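Local structure of Tubulin/ftsz, gtpase (Methanosaeta thermophila, 3ZID) at residues A[7-12]-A[118-123]; A[106-111]-A[126-131]; A[158-163]-A[169-174]. The protein binds and probably hydrolyses GTP as a tubulin/FtsZ-like cytoskeletal protein of archaea that is thought to take part in control of cell shape. One frame throughout, in Å; residues are numbered along the deposited sequence.

Contact 1: A[7-12]-A[118-123]; sequences LGVGQC and SSFSPL. With GDP (guanosine-5'-diphosphate), chain C.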
loop_
_atom_site.group_PDB
_atom_site.type_symbol
_atom_site.label_atom_id
_atom_site.label_comp_id
_atom_site.label_asym_id
_atom_site.label_seq_id
_atom_site.Cartn_x
_atom_site.Cartn_y
_atom_site.Cartn_z
ATOM N N LEU A 7 -2.220 -10.878 -3.415
ATOM C CA LEU A 7 -2.316 -10.559 -4.845
ATOM C C LEU A 7 -1.469 -9.338 -5.145
ATOM O O LEU A 7 -1.769 -8.246 -4.657
ATOM C CB LEU A 7 -3.761 -10.222 -5.196
ATOM C CG LEU A 7 -4.762 -11.321 -4.886
ATOM C CD1 LEU A 7 -6.184 -10.866 -5.185
ATOM C CD2 LEU A 7 -4.407 -12.550 -5.698
ATOM N N GLY A 8 -0.417 -9.507 -5.939
ATOM C CA GLY A 8 0.439 -8.391 -6.291
ATOM C C GLY A 8 0.090 -7.950 -7.707
ATOM O O GLY A 8 0.360 -8.667 -8.655
ATOM N N VAL A 9 -0.507 -6.770 -7.844
ATOM C CA VAL A 9 -1.106 -6.343 -9.119
ATOM C C VAL A 9 -0.325 -5.193 -9.737
ATOM O O VAL A 9 -0.074 -4.173 -9.089
ATOM C CB VAL A 9 -2.560 -5.916 -8.889
ATOM C CG1 VAL A 9 -3.277 -5.615 -10.201
ATOM C CG2 VAL A 9 -3.287 -7.003 -8.091
ATOM N N GLY A 10 0.086 -5.361 -10.988
ATOM C CA GLY A 10 0.909 -4.348 -11.633
ATOM C C GLY A 10 2.363 -4.539 -11.248
ATOM O O GLY A 10 2.681 -5.388 -10.412
ATOM N N GLN A 11 3.257 -3.761 -11.842
ATOM C CA GLN A 11 4.686 -3.943 -11.574
ATOM C C GLN A 11 5.080 -3.795 -10.092
ATOM O O GLN A 11 5.795 -4.641 -9.528
ATOM C CB GLN A 11 5.515 -2.975 -12.417
ATOM C CG GLN A 11 6.987 -2.990 -12.046
ATOM C CD GLN A 11 7.857 -2.502 -13.164
ATOM O OE1 GLN A 11 8.597 -3.275 -13.778
ATOM N NE2 GLN A 11 7.783 -1.209 -13.439
ATOM N N CYS A 12 4.626 -2.707 -9.475
ATOM C CA CYS A 12 4.937 -2.449 -8.077
ATOM C C CYS A 12 4.381 -3.578 -7.198
ATOM O O CYS A 12 5.114 -4.170 -6.406
ATOM C CB CYS A 12 4.394 -1.090 -7.654
ATOM S SG CYS A 12 4.531 -0.742 -5.900
ATOM N N SER A 118 -3.438 0.115 -10.369
ATOM C CA SER A 118 -4.349 1.093 -9.803
ATOM C C SER A 118 -5.774 0.957 -10.293
ATOM O O SER A 118 -6.684 1.388 -9.600
ATOM C CB SER A 118 -3.850 2.506 -10.085
ATOM O OG SER A 118 -4.082 2.858 -11.434
ATOM N N SER A 119 -5.970 0.359 -11.471
ATOM C CA SER A 119 -7.317 0.193 -12.030
ATOM C C SER A 119 -7.911 -1.176 -11.740
ATOM O O SER A 119 -9.080 -1.289 -11.374
ATOM C CB SER A 119 -7.340 0.471 -13.540
ATOM O OG SER A 119 -6.460 -0.381 -14.249
ATOM N N PHE A 120 -7.104 -2.216 -11.908
ATOM C CA PHE A 120 -7.524 -3.581 -11.601
ATOM C C PHE A 120 -7.933 -3.715 -10.140
ATOM O O PHE A 120 -8.900 -4.388 -9.813
ATOM C CB PHE A 120 -6.363 -4.556 -11.807
ATOM C CG PHE A 120 -6.186 -5.043 -13.217
ATOM C CD1 PHE A 120 -6.321 -4.184 -14.306
ATOM C CD2 PHE A 120 -5.838 -6.373 -13.445
ATOM C CE1 PHE A 120 -6.138 -4.656 -15.606
ATOM C CE2 PHE A 120 -5.651 -6.861 -14.726
ATOM C CZ PHE A 120 -5.802 -5.997 -15.821
ATOM N N SER A 121 -7.147 -3.120 -9.255
ATOM C CA SER A 121 -7.248 -3.452 -7.837
ATOM C C SER A 121 -8.589 -3.097 -7.199
ATOM O O SER A 121 -9.192 -3.936 -6.537
ATOM C CB SER A 121 -6.051 -2.908 -7.045
ATOM O OG SER A 121 -4.847 -3.519 -7.495
ATOM N N PRO A 122 -9.072 -1.861 -7.401
ATOM C CA PRO A 122 -10.401 -1.574 -6.854
ATOM C C PRO A 122 -11.472 -2.440 -7.486
ATOM O O PRO A 122 -12.412 -2.817 -6.781
ATOM C CB PRO A 122 -10.622 -0.106 -7.211
ATOM C CG PRO A 122 -9.231 0.452 -7.352
ATOM C CD PRO A 122 -8.417 -0.649 -7.929
ATOM N N LEU A 123 -11.334 -2.747 -8.778
ATOM C CA LEU A 123 -12.310 -3.595 -9.467
ATOM C C LEU A 123 -12.292 -4.998 -8.915
ATOM O O LEU A 123 -13.347 -5.607 -8.687
ATOM C CB LEU A 123 -12.043 -3.647 -10.981
ATOM C CG LEU A 123 -12.174 -2.301 -11.690
ATOM C CD1 LEU A 123 -11.999 -2.344 -13.229
ATOM C CD2 LEU A 123 -13.499 -1.798 -11.337
HETATM P PB GDP C . 1.490 -0.559 -13.425
HETATM O O1B GDP C . 0.464 -0.842 -12.341
HETATM O O2B GDP C . 2.296 -1.810 -13.713
HETATM O O3B GDP C . 0.752 -0.103 -14.672
HETATM O O3A GDP C . 2.434 0.655 -12.968
HETATM P PA GDP C . 3.414 0.573 -11.699
HETATM O O1A GDP C . 4.837 0.506 -12.133
HETATM O O2A GDP C . 3.056 -0.528 -10.726
HETATM O "O5'" GDP C . 3.059 1.966 -11.019
HETATM C "C5'" GDP C . 4.030 3.001 -11.022
HETATM C "C4'" GDP C . 4.115 3.558 -9.609
HETATM O "O4'" GDP C . 4.613 2.524 -8.757
HETATM C "C3'" GDP C . 5.119 4.678 -9.582
HETATM O "O3'" GDP C . 4.745 5.531 -8.502
HETATM C "C2'" GDP C . 6.400 3.956 -9.268
HETATM O "O2'" GDP C . 7.298 4.840 -8.606
HETATM C "C1'" GDP C . 5.929 2.873 -8.319
HETATM N N9 GDP C . 6.693 1.626 -8.365
HETATM C C8 GDP C . 6.978 0.880 -9.450
HETATM N N7 GDP C . 7.648 -0.242 -9.089
HETATM C C5 GDP C . 7.788 -0.203 -7.748
HETATM C C6 GDP C . 8.372 -1.069 -6.720
HETATM O O6 GDP C . 8.944 -2.118 -7.040
HETATM N N1 GDP C . 8.287 -0.679 -5.449
HETATM C C2 GDP C . 7.691 0.462 -5.082
HETATM N N2 GDP C . 7.665 0.775 -3.769
HETATM N N3 GDP C . 7.120 1.323 -5.960
HETATM C C4 GDP C . 7.139 1.025 -7.278
#
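Val9 lays its isopropyl group over the side of helix 117-131, against Phe120 and Ser121. CG1 lies anti to the backbone N (chi1 -173°) and meets CB of Phe120 at 3.6 Å. The approach to the Phe120 ring is oblique. CB of Val9 lies 3.6 Å from OG of Ser121. That hydroxyl can sit against apolar carbons because it is hydrogen-bonded to the carbonyl O of Gly117, one turn earlier in the helix. The Phe120 ring also packs edge-to-face with Phe86 of helix 79-98. Strand 3-9 leads through a glycine turn toward helix 10-30, and Gly8, Gly10 and Gly13 fit a Rossmann-type GxGxxG pattern in the tubulin/FtsZ GTPase domain. The turn presents backbone amides to the phosphates of the bound GDP. N of Gln11 donates to O2B of GDP at 2.9 Å, almost straight at 176°. N of Cys12 donates to O2A of GDP at 3.0 Å. Gly10 takes a positive phi (83°) and brings its CA to 3.6 Å from O2B of GDP. SG of Cys12 reaches the guanine, 3.3 Å from N3 of GDP. Gly117 N and Thr116 N, at the start of the facing helix, also bond the nucleotide.

Contact 2: A[106-111]-A[126-131]; sequences IFVMTS and HELKKR. With GDP (guanosine-5'-diphosphate), chain C.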
loop_
_atom_site.group_PDB
_atom_site.type_symbol
_atom_site.label_atom_id
_atom_site.label_comp_id
_atom_site.label_asym_id
_atom_site.label_seq_id
_atom_site.Cartn_x
_atom_site.Cartn_y
_atom_site.Cartn_z
ATOM N N ILE A 106 -7.249 -11.378 2.728
ATOM C CA ILE A 106 -6.737 -11.117 1.388
ATOM C C ILE A 106 -6.017 -9.787 1.351
ATOM O O ILE A 106 -6.570 -8.756 1.741
ATOM C CB ILE A 106 -7.888 -11.149 0.313
ATOM C CG1 ILE A 106 -8.692 -12.463 0.407
ATOM C CG2 ILE A 106 -7.328 -10.964 -1.093
ATOM C CD1 ILE A 106 -9.889 -12.571 -0.592
ATOM N N PHE A 107 -4.771 -9.818 0.906
ATOM C CA PHE A 107 -4.023 -8.594 0.654
ATOM C C PHE A 107 -3.970 -8.316 -0.823
ATOM O O PHE A 107 -3.601 -9.189 -1.603
ATOM C CB PHE A 107 -2.612 -8.684 1.230
ATOM C CG PHE A 107 -2.585 -8.742 2.741
ATOM C CD1 PHE A 107 -2.834 -7.603 3.498
ATOM C CD2 PHE A 107 -2.338 -9.941 3.403
ATOM C CE1 PHE A 107 -2.809 -7.637 4.910
ATOM C CE2 PHE A 107 -2.293 -9.994 4.807
ATOM C CZ PHE A 107 -2.549 -8.848 5.564
ATOM N N VAL A 108 -4.368 -7.102 -1.200
ATOM C CA VAL A 108 -4.269 -6.640 -2.589
ATOM C C VAL A 108 -3.240 -5.524 -2.668
ATOM O O VAL A 108 -3.453 -4.418 -2.176
ATOM C CB VAL A 108 -5.618 -6.164 -3.147
ATOM C CG1 VAL A 108 -5.470 -5.750 -4.604
ATOM C CG2 VAL A 108 -6.651 -7.289 -3.034
ATOM N N MET A 109 -2.111 -5.848 -3.272
ATOM C CA MET A 109 -0.963 -4.974 -3.276
ATOM C C MET A 109 -0.745 -4.366 -4.638
ATOM O O MET A 109 -0.642 -5.075 -5.634
ATOM C CB MET A 109 0.253 -5.763 -2.842
ATOM C CG MET A 109 -0.039 -6.595 -1.606
ATOM S SD MET A 109 1.396 -7.570 -1.172
ATOM C CE MET A 109 1.602 -8.511 -2.663
ATOM N N THR A 110 -0.669 -3.041 -4.657
ATOM C CA THR A 110 -0.537 -2.293 -5.885
ATOM C C THR A 110 -0.025 -0.877 -5.600
ATOM O O THR A 110 -0.190 -0.350 -4.491
ATOM C CB THR A 110 -1.912 -2.194 -6.621
ATOM O OG1 THR A 110 -1.761 -1.386 -7.786
ATOM C CG2 THR A 110 -2.952 -1.525 -5.739
ATOM N N SER A 111 0.570 -0.246 -6.614
ATOM C CA SER A 111 0.715 1.209 -6.587
ATOM C C SER A 111 -0.604 1.838 -7.033
ATOM O O SER A 111 -1.409 1.207 -7.727
ATOM C CB SER A 111 1.847 1.683 -7.508
ATOM O OG SER A 111 1.508 1.544 -8.872
ATOM N N HIS A 126 -13.817 -5.272 -5.424
ATOM C CA HIS A 126 -15.266 -5.288 -5.503
ATOM C C HIS A 126 -15.773 -6.705 -5.717
ATOM O O HIS A 126 -16.689 -7.170 -5.037
ATOM C CB HIS A 126 -15.768 -4.404 -6.655
ATOM C CG HIS A 126 -17.266 -4.351 -6.752
ATOM N ND1 HIS A 126 -18.059 -3.833 -5.747
ATOM C CD2 HIS A 126 -18.115 -4.831 -7.691
ATOM C CE1 HIS A 126 -19.329 -3.951 -6.088
ATOM N NE2 HIS A 126 -19.390 -4.549 -7.264
ATOM N N GLU A 127 -15.178 -7.385 -6.683
ATOM C CA GLU A 127 -15.592 -8.736 -7.006
ATOM C C GLU A 127 -15.276 -9.718 -5.884
ATOM O O GLU A 127 -16.078 -10.594 -5.568
ATOM C CB GLU A 127 -14.947 -9.170 -8.321
ATOM C CG GLU A 127 -15.488 -8.418 -9.527
ATOM C CD GLU A 127 -17.007 -8.541 -9.636
ATOM O OE1 GLU A 127 -17.539 -9.666 -9.440
ATOM O OE2 GLU A 127 -17.671 -7.518 -9.908
ATOM N N LEU A 128 -14.121 -9.538 -5.254
ATOM C CA LEU A 128 -13.690 -10.420 -4.165
ATOM C C LEU A 128 -14.615 -10.350 -2.949
ATOM O O LEU A 128 -14.896 -11.378 -2.305
ATOM C CB LEU A 128 -12.241 -10.103 -3.748
ATOM C CG LEU A 128 -11.158 -10.489 -4.761
ATOM C CD1 LEU A 128 -9.806 -9.924 -4.358
ATOM C CD2 LEU A 128 -11.091 -12.004 -4.950
ATOM N N LYS A 129 -15.080 -9.141 -2.632
ATOM C CA LYS A 129 -15.970 -8.939 -1.489
ATOM C C LYS A 129 -17.274 -9.693 -1.673
ATOM O O LYS A 129 -17.845 -10.170 -0.702
ATOM C CB LYS A 129 -16.265 -7.462 -1.244
ATOM C CG LYS A 129 -15.157 -6.688 -0.575
ATOM C CD LYS A 129 -15.593 -5.254 -0.386
ATOM C CE LYS A 129 -16.818 -5.183 0.512
ATOM N NZ LYS A 129 -17.627 -3.957 0.237
ATOM N N LYS A 130 -17.749 -9.766 -2.916
ATOM C CA LYS A 130 -18.931 -10.561 -3.246
ATOM C C LYS A 130 -18.702 -12.050 -3.018
ATOM O O LYS A 130 -19.562 -12.733 -2.489
ATOM C CB LYS A 130 -19.316 -10.388 -4.711
ATOM C CG LYS A 130 -19.778 -9.022 -5.111
ATOM C CD LYS A 130 -20.073 -9.050 -6.608
ATOM C CE LYS A 130 -20.156 -7.679 -7.201
ATOM N NZ LYS A 130 -20.249 -7.769 -8.685
ATOM N N ARG A 131 -17.533 -12.543 -3.419
ATOM C CA ARG A 131 -17.259 -13.976 -3.411
ATOM C C ARG A 131 -16.799 -14.496 -2.054
ATOM O O ARG A 131 -17.094 -15.634 -1.688
ATOM C CB ARG A 131 -16.232 -14.314 -4.490
ATOM C CG ARG A 131 -16.819 -14.311 -5.887
ATOM C CD ARG A 131 -15.773 -13.954 -6.932
ATOM N NE ARG A 131 -16.362 -13.760 -8.259
ATOM C CZ ARG A 131 -17.011 -12.661 -8.643
ATOM N NH1 ARG A 131 -17.176 -11.651 -7.802
ATOM N NH2 ARG A 131 -17.502 -12.576 -9.873
HETATM P PB GDP C . 1.490 -0.559 -13.425
HETATM O O1B GDP C . 0.464 -0.842 -12.341
HETATM O O2B GDP C . 2.296 -1.810 -13.713
HETATM O O3B GDP C . 0.752 -0.103 -14.672
HETATM O O3A GDP C . 2.434 0.655 -12.968
HETATM P PA GDP C . 3.414 0.573 -11.699
HETATM O O1A GDP C . 4.837 0.506 -12.133
HETATM O O2A GDP C . 3.056 -0.528 -10.726
HETATM O "O5'" GDP C . 3.059 1.966 -11.019
HETATM C "C5'" GDP C . 4.030 3.001 -11.022
HETATM C "C4'" GDP C . 4.115 3.558 -9.609
HETATM O "O4'" GDP C . 4.613 2.524 -8.757
HETATM C "C3'" GDP C . 5.119 4.678 -9.582
HETATM O "O3'" GDP C . 4.745 5.531 -8.502
HETATM C "C2'" GDP C . 6.400 3.956 -9.268
HETATM O "O2'" GDP C . 7.298 4.840 -8.606
HETATM C "C1'" GDP C . 5.929 2.873 -8.319
HETATM N N9 GDP C . 6.693 1.626 -8.365
HETATM C C8 GDP C . 6.978 0.880 -9.450
HETATM N N7 GDP C . 7.648 -0.242 -9.089
HETATM C C5 GDP C . 7.788 -0.203 -7.748
HETATM C C6 GDP C . 8.372 -1.069 -6.720
HETATM O O6 GDP C . 8.944 -2.118 -7.040
HETATM N N1 GDP C . 8.287 -0.679 -5.449
HETATM C C2 GDP C . 7.691 0.462 -5.082
HETATM N N2 GDP C . 7.665 0.775 -3.769
HETATM N N3 GDP C . 7.120 1.323 -5.960
HETATM C C4 GDP C . 7.139 1.025 -7.278
#
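Leu128 has CG anti to its carbonyl carbon (chi1 -70°), which turns CD1 toward strand 105-111. Val108 has CG1 anti to its backbone N, with CG2 beside that N and turned to the same methyl. CD1 of Leu128 therefore meets two residues of the strand. It lies 4.2 Å from CG2 of Ile106 and 4.3 Å from CG2 of Val108. Ile106 and Val108 are two apart on the strand, so both face the helix. The packing is purely apolar, and no hydrogen bond crosses it. Leu128 also touches Leu7 of the adjacent strand 3-9 and Ile137 of strand 136-143.

Away from the strand, Glu127, Lys130 and Arg131 form a salt-bridge network on the same helix. NZ of Lys130 meets OE2 of Glu127 at 2.9 Å, on the syn side but tilted out of the carboxylate plane. Arg131 is poorly ordered, so its bonds are tentative. As modelled, its NH1 comes to the anti side of OE1 of Glu127, likewise tilted from the carboxylate plane. Each carboxylate oxygen would then have a cationic partner. The same NH1 also appears to bond the carbonyl O of Glu127, from above the carbonyl plane.

At the far end of the strand, OG of Ser111 donates to O5' of GDP at 2.7 Å. OG1 of Thr110 donates to the carbonyl O of Ser111 at 2.6 Å, a local bond that probably helps fix the backbone beside the nucleotide. Strand 105-111, helix 117-131 and strand 136-143 form a beta-alpha-beta unit of the tubulin/FtsZ GTPase domain, and Ser111 of the GTP site stands at the C-terminal end of its first strand.

Contact 3: A[158-163]-A[169-174]; sequences FCLREM and DGMILV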
loop_
_atom_site.group_PDB
_atom_site.type_symbol
_atom_site.label_atom_id
_atom_site.label_comp_id
_atom_site.label_asym_id
_atom_site.label_seq_id
_atom_site.Cartn_x
_atom_site.Cartn_y
_atom_site.Cartn_z
ATOM N N PHE A 158 -7.410 9.584 -8.219
ATOM C CA PHE A 158 -8.617 8.830 -8.563
ATOM C C PHE A 158 -8.619 7.389 -8.065
ATOM O O PHE A 158 -9.682 6.819 -7.776
ATOM C CB PHE A 158 -8.879 8.877 -10.055
ATOM C CG PHE A 158 -9.224 10.246 -10.538
ATOM C CD1 PHE A 158 -10.404 10.856 -10.134
ATOM C CD2 PHE A 158 -8.387 10.910 -11.406
ATOM C CE1 PHE A 158 -10.728 12.123 -10.576
ATOM C CE2 PHE A 158 -8.711 12.172 -11.865
ATOM C CZ PHE A 158 -9.884 12.775 -11.452
ATOM N N CYS A 159 -7.440 6.785 -8.012
ATOM C CA CYS A 159 -7.344 5.420 -7.502
ATOM C C CYS A 159 -7.712 5.374 -6.028
ATOM O O CYS A 159 -8.492 4.516 -5.592
ATOM C CB CYS A 159 -5.937 4.866 -7.686
ATOM S SG CYS A 159 -5.762 3.204 -6.989
ATOM N N LEU A 160 -7.142 6.288 -5.249
ATOM C CA LEU A 160 -7.436 6.339 -3.814
ATOM C C LEU A 160 -8.933 6.537 -3.551
ATOM O O LEU A 160 -9.501 5.952 -2.615
ATOM C CB LEU A 160 -6.603 7.420 -3.119
ATOM C CG LEU A 160 -5.114 7.087 -2.954
ATOM C CD1 LEU A 160 -4.309 8.339 -2.587
ATOM C CD2 LEU A 160 -4.931 5.974 -1.904
ATOM N N ARG A 161 -9.571 7.364 -4.380
ATOM C CA ARG A 161 -11.015 7.545 -4.283
ATOM C C ARG A 161 -11.772 6.248 -4.497
ATOM O O ARG A 161 -12.645 5.905 -3.699
ATOM C CB ARG A 161 -11.514 8.614 -5.262
ATOM C CG ARG A 161 -11.195 10.025 -4.815
ATOM C CD ARG A 161 -11.416 11.057 -5.922
ATOM N NE ARG A 161 -12.821 11.203 -6.294
ATOM C CZ ARG A 161 -13.286 12.202 -7.036
ATOM N NH1 ARG A 161 -12.460 13.141 -7.466
ATOM N NH2 ARG A 161 -14.574 12.270 -7.335
ATOM N N GLU A 162 -11.433 5.513 -5.551
ATOM C CA GLU A 162 -12.106 4.241 -5.802
ATOM C C GLU A 162 -11.900 3.203 -4.704
ATOM O O GLU A 162 -12.815 2.432 -4.413
ATOM C CB GLU A 162 -11.684 3.646 -7.142
ATOM C CG GLU A 162 -12.210 4.393 -8.339
ATOM C CD GLU A 162 -11.596 3.904 -9.630
ATOM O OE1 GLU A 162 -10.915 2.854 -9.610
ATOM O OE2 GLU A 162 -11.818 4.554 -10.668
ATOM N N MET A 163 -10.708 3.192 -4.103
ATOM C CA MET A 163 -10.376 2.263 -3.015
ATOM C C MET A 163 -11.305 2.457 -1.825
ATOM O O MET A 163 -11.851 1.503 -1.286
ATOM C CB MET A 163 -8.929 2.474 -2.544
ATOM C CG MET A 163 -7.840 1.789 -3.368
ATOM S SD MET A 163 -8.054 0.004 -3.538
ATOM C CE MET A 163 -6.456 -0.396 -4.199
ATOM N N ASP A 169 -11.540 -3.443 3.832
ATOM C CA ASP A 169 -11.271 -3.298 5.254
ATOM C C ASP A 169 -10.033 -2.448 5.489
ATOM O O ASP A 169 -8.957 -2.951 5.809
ATOM C CB ASP A 169 -11.126 -4.668 5.914
ATOM C CG ASP A 169 -12.345 -5.533 5.698
ATOM O OD1 ASP A 169 -13.394 -5.238 6.315
ATOM O OD2 ASP A 169 -12.272 -6.477 4.884
ATOM N N GLY A 170 -10.165 -1.149 5.287
ATOM C CA GLY A 170 -9.042 -0.287 5.571
ATOM C C GLY A 170 -8.099 -0.316 4.397
ATOM O O GLY A 170 -8.384 -0.896 3.351
ATOM N N MET A 171 -6.970 0.332 4.567
ATOM C CA MET A 171 -6.005 0.408 3.508
ATOM C C MET A 171 -4.673 0.708 4.146
ATOM O O MET A 171 -4.574 1.575 5.021
ATOM C CB MET A 171 -6.433 1.498 2.522
ATOM C CG MET A 171 -5.343 2.109 1.713
ATOM S SD MET A 171 -5.998 2.908 0.236
ATOM C CE MET A 171 -7.463 3.705 0.855
ATOM N N ILE A 172 -3.651 -0.047 3.772
ATOM C CA ILE A 172 -2.328 0.302 4.270
ATOM C C ILE A 172 -1.575 1.188 3.292
ATOM O O ILE A 172 -1.274 0.782 2.174
ATOM C CB ILE A 172 -1.499 -0.915 4.573
ATOM C CG1 ILE A 172 -2.020 -1.550 5.874
ATOM C CG2 ILE A 172 -0.035 -0.513 4.776
ATOM C CD1 ILE A 172 -1.875 -3.042 5.937
ATOM N N LEU A 173 -1.242 2.386 3.741
ATOM C CA LEU A 173 -0.568 3.360 2.890
ATOM C C LEU A 173 0.938 3.170 2.920
ATOM O O LEU A 173 1.527 3.095 3.976
ATOM C CB LEU A 173 -0.908 4.779 3.351
ATOM C CG LEU A 173 -2.383 5.188 3.305
ATOM C CD1 LEU A 173 -2.549 6.582 3.900
ATOM C CD2 LEU A 173 -2.919 5.135 1.862
ATOM N N VAL A 174 1.552 3.121 1.745
ATOM C CA VAL A 174 3.001 3.055 1.615
ATOM C C VAL A 174 3.430 4.295 0.815
ATOM O O VAL A 174 3.070 4.455 -0.357
ATOM C CB VAL A 174 3.440 1.771 0.869
ATOM C CG1 VAL A 174 4.974 1.639 0.831
ATOM C CG2 VAL A 174 2.798 0.531 1.510
#
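The last beta-alpha-beta unit of the parallel sheet in the GTPase domain, strand 136-143, helix 150-165 and strand 172-175, holds this contact. Met171 reaches across to the helix from just before the final strand. Its side chain starts with CG anti to the backbone N (chi1 155°) and bends only at the thioether (chi3 41°). This carries the sulfur and the terminal methyl to the helix surface. SD of Met171 lies 3.9 Å from CD2 of Leu160. CE of Met171 lies 3.9 Å from CB of Met163. Leu160 and Met163 are three residues apart, so they sit about one turn from each other and both border the Met171 thioether. Each crosses Met171 at about a right angle. SD of Met171 is also 4.1 Å from CB of Met163, so the sulfur touches both helix residues. Leu173 adds a looser contact, with its CD2 4.4 Å from CD2 of Leu160. All four side chains are buried, and the contact is apolar, with no hydrogen bond across it.

Neighbouring elements pack on the same residues. Leu160 and Leu173 both touch Leu328 of the long helix 326-369. Met163 packs on Ser121 and Ile125 of helix 117-131, and Met171 on Ala141 of strand 136-143. The backbone of Met171 and Leu173 is bonded to Gly232, at the start of strand 232-238. The edge of the nucleotide-binding sheet is thereby joined to the second, mixed sheet.

All three contacts pack helices against one six-stranded parallel sheet in the GTPase domain. Contacts 1 and 2 share helix 117-131, and their strands 3-9 and 105-111 are neighbours in the sheet. Their centres are 9 Å apart and their segments alternate along the chain. Both also reach GDP. Contact 3 comes later in sequence, at the edge strand 172-175, with its centre 11 Å from each of the others. Its Met163 joins the three: CE lies 3.8 Å from CB of Ser121 in contact 1 and 4.0 Å from CG2 of Thr110 in contact 2. Met163 thus links the packing beside the nucleotide-binding strands with that at the sheet edge.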